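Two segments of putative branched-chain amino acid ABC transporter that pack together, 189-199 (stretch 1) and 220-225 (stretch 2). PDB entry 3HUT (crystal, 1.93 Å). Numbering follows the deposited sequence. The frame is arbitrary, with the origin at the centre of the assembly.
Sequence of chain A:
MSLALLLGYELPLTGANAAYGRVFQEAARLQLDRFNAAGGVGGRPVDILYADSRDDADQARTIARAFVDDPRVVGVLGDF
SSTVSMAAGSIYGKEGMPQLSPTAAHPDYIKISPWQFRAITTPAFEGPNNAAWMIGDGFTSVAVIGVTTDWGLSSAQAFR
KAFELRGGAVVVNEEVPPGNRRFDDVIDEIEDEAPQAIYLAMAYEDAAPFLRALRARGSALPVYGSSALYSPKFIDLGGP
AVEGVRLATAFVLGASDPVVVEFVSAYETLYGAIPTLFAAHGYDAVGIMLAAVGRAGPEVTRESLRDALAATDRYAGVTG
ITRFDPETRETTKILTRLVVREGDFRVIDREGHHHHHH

Stretch 1 (189-199) EIEDEAPQAIY
Stretch 2 220-225: ALPVYG

Leu221, with CA-to-CB pointing toward stretch 1 and chi1 m, chi2 t, is the apolar centre of the contact. Its CD1 lies 3.7 Å from CG2 of Ile190 (m, t), on the last helical turn, 4.2 Å from CG of Pro195 and 4.4 Å from CD1 of Ile198 (m, t), so one methyl meets helix, loop and strand. The helix runs through Glu193 and closes with two backbone hydrogen bonds, Glu193 N to Glu189 O and Ala194 N to Ile190 O, both 2.9 Å. Ala194 then leaves helical geometry with positive phi (55/51), Pro195 is extended (-66/162, C-gamma endo), Gln196 turns back to helical values (-81/-26), and the chain then becomes the strand that contains Ile198 and Tyr199. Leu221 (-64/140) and Pro222 (-71/152, C-gamma endo) carry stretch 2 into its own strand, 223-225.

The strands run parallel, their axes 17° apart and 4.8 Å at closest approach. Ile198 (-127/136) pairs with Val223 (-128/134), CA to CA 4.9 Å, and Tyr199 (-116/124) with Tyr224 (-121/153), CA to CA 4.8 Å. Ile198 and Val223 (chi1 t) share one sheet face, Ile198 CB 4.3 Å from Val223 CG2; the tyrosines share the other, Tyr199 CD1 4.0 Å from Tyr224 CB. Tyr199 is t (chi2 70°) and Tyr224 m (chi2 -111°). Gly225 (-158/174) has no side chain, and its CA lies 3.8 Å from Tyr199 CE1. Ala197 (-156/172) sets CB 3.8 Å from Pro222 CG.

At the polar edge, Ile198 hydrogen-bonds to the residues flanking Val223, as parallel pairing requires: Ile198 N donates to Pro222 O (3.2 Å, 156°), and Tyr224 N to Ile198 O (2.9 Å, 173°). CA-H...O contacts supplement them, Val223 CA to Ile198 O at 3.4 Å and Tyr199 CA to Tyr224 O at 3.2 Å. Gln196 O approaches Pro222 CD at 3.4 Å, while the CA-to-CB bond of Gln196 (m, t, chi3 -42°) points away from stretch 2.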

# COMPACT_ATOMS: atom_id res chain seq x y z
N GLU A 189 27.21 -10.97 15.10
CA GLU A 189 26.34 -12.14 15.13
C GLU A 189 26.15 -12.72 13.73
O GLU A 189 26.08 -13.94 13.56
CB GLU A 189 25.00 -11.75 15.75
CG GLU A 189 23.98 -12.86 15.82
CD GLU A 189 22.82 -12.52 16.72
OE1 GLU A 189 22.39 -11.35 16.73
OE2 GLU A 189 22.31 -13.42 17.42
N ILE A 190 26.05 -11.84 12.74
CA ILE A 190 25.90 -12.27 11.35
C ILE A 190 27.21 -12.94 10.93
O ILE A 190 27.22 -13.95 10.23
CB ILE A 190 25.61 -11.07 10.44
CG1 ILE A 190 24.20 -10.54 10.71
CG2 ILE A 190 25.78 -11.46 8.98
CD1 ILE A 190 23.85 -9.28 9.94
N GLU A 191 28.32 -12.37 11.38
CA GLU A 191 29.63 -12.90 11.07
C GLU A 191 29.82 -14.30 11.66
O GLU A 191 30.39 -15.18 11.01
CB GLU A 191 30.72 -11.97 11.62
CG GLU A 191 31.26 -10.98 10.61
CD GLU A 191 32.20 -9.98 11.24
OE1 GLU A 191 32.86 -10.34 12.25
OE2 GLU A 191 32.29 -8.84 10.73
N ASP A 192 29.33 -14.50 12.88
CA ASP A 192 29.47 -15.80 13.53
C ASP A 192 28.50 -16.86 13.02
O ASP A 192 28.90 -18.00 12.78
CB ASP A 192 29.32 -15.65 15.05
CG ASP A 192 30.34 -14.69 15.66
OD1 ASP A 192 31.47 -14.61 15.15
OD2 ASP A 192 30.00 -14.03 16.67
N GLU A 193 27.24 -16.49 12.84
CA GLU A 193 26.24 -17.44 12.36
C GLU A 193 26.36 -17.72 10.86
O GLU A 193 25.88 -18.74 10.37
CB GLU A 193 24.83 -16.94 12.68
CG GLU A 193 24.53 -16.78 14.17
CD GLU A 193 24.65 -18.07 14.95
OE1 GLU A 193 24.04 -19.08 14.55
OE2 GLU A 193 25.36 -18.08 15.98
N ALA A 194 26.98 -16.80 10.13
CA ALA A 194 27.19 -16.95 8.69
C ALA A 194 25.95 -17.21 7.83
O ALA A 194 25.93 -18.14 7.02
CB ALA A 194 28.22 -18.05 8.44
N PRO A 195 24.90 -16.38 7.98
CA PRO A 195 23.71 -16.61 7.15
C PRO A 195 24.08 -16.35 5.69
O PRO A 195 25.09 -15.71 5.41
CB PRO A 195 22.72 -15.59 7.70
CG PRO A 195 23.61 -14.46 8.14
CD PRO A 195 24.73 -15.19 8.84
N GLN A 196 23.27 -16.85 4.76
CA GLN A 196 23.54 -16.66 3.33
C GLN A 196 23.07 -15.28 2.87
O GLN A 196 23.58 -14.73 1.90
CB GLN A 196 22.83 -17.72 2.49
CG GLN A 196 23.17 -19.15 2.85
CD GLN A 196 22.32 -20.13 2.07
OE1 GLN A 196 21.11 -19.92 1.90
NE2 GLN A 196 22.93 -21.21 1.58
N ALA A 197 22.08 -14.73 3.56
CA ALA A 197 21.55 -13.43 3.19
C ALA A 197 20.89 -12.74 4.37
O ALA A 197 20.71 -13.34 5.44
CB ALA A 197 20.55 -13.57 2.05
N ILE A 198 20.53 -11.48 4.17
CA ILE A 198 19.90 -10.67 5.20
C ILE A 198 18.60 -10.05 4.70
O ILE A 198 18.53 -9.55 3.58
CB ILE A 198 20.83 -9.51 5.63
CG1 ILE A 198 22.17 -10.07 6.10
CG2 ILE A 198 20.17 -8.67 6.73
CD1 ILE A 198 23.22 -9.00 6.39
N TYR A 199 17.56 -10.12 5.54
CA TYR A 199 16.28 -9.52 5.20
C TYR A 199 16.04 -8.39 6.19
O TYR A 199 16.04 -8.63 7.40
CB TYR A 199 15.13 -10.52 5.29
CG TYR A 199 13.80 -9.87 4.96
CD1 TYR A 199 13.51 -9.48 3.65
CD2 TYR A 199 12.87 -9.58 5.96
CE1 TYR A 199 12.33 -8.80 3.34
CE2 TYR A 199 11.68 -8.90 5.66
CZ TYR A 199 11.42 -8.52 4.35
OH TYR A 199 10.26 -7.84 4.03
N ALA A 220 29.87 -9.07 2.36
CA ALA A 220 29.45 -9.05 0.96
C ALA A 220 28.10 -9.76 0.79
O ALA A 220 27.67 -10.03 -0.34
CB ALA A 220 30.50 -9.73 0.08
N LEU A 221 27.43 -10.05 1.89
CA LEU A 221 26.15 -10.74 1.84
C LEU A 221 25.07 -9.95 1.12
O LEU A 221 24.97 -8.73 1.27
CB LEU A 221 25.67 -11.09 3.25
CG LEU A 221 26.58 -12.00 4.07
CD1 LEU A 221 25.92 -12.33 5.39
CD2 LEU A 221 26.86 -13.29 3.28
N PRO A 222 24.24 -10.63 0.32
CA PRO A 222 23.17 -9.93 -0.39
C PRO A 222 22.10 -9.49 0.61
O PRO A 222 21.92 -10.13 1.65
CB PRO A 222 22.66 -10.98 -1.38
CG PRO A 222 22.92 -12.27 -0.67
CD PRO A 222 24.30 -12.06 -0.07
N VAL A 223 21.40 -8.41 0.30
CA VAL A 223 20.37 -7.89 1.19
C VAL A 223 19.04 -7.68 0.49
O VAL A 223 18.98 -7.15 -0.62
CB VAL A 223 20.82 -6.54 1.79
CG1 VAL A 223 19.68 -5.93 2.62
CG2 VAL A 223 22.06 -6.73 2.64
N TYR A 224 17.97 -8.12 1.15
CA TYR A 224 16.60 -7.96 0.65
C TYR A 224 15.91 -7.16 1.74
O TYR A 224 16.30 -7.23 2.91
CB TYR A 224 15.91 -9.32 0.51
CG TYR A 224 16.39 -10.16 -0.65
CD1 TYR A 224 15.58 -10.40 -1.75
CD2 TYR A 224 17.66 -10.74 -0.63
CE1 TYR A 224 16.00 -11.21 -2.81
CE2 TYR A 224 18.10 -11.55 -1.68
CZ TYR A 224 17.26 -11.78 -2.76
OH TYR A 224 17.68 -12.59 -3.80
N GLY A 225 14.88 -6.40 1.39
CA GLY A 225 14.21 -5.63 2.41
C GLY A 225 12.80 -5.20 2.12
O GLY A 225 12.27 -5.39 1.03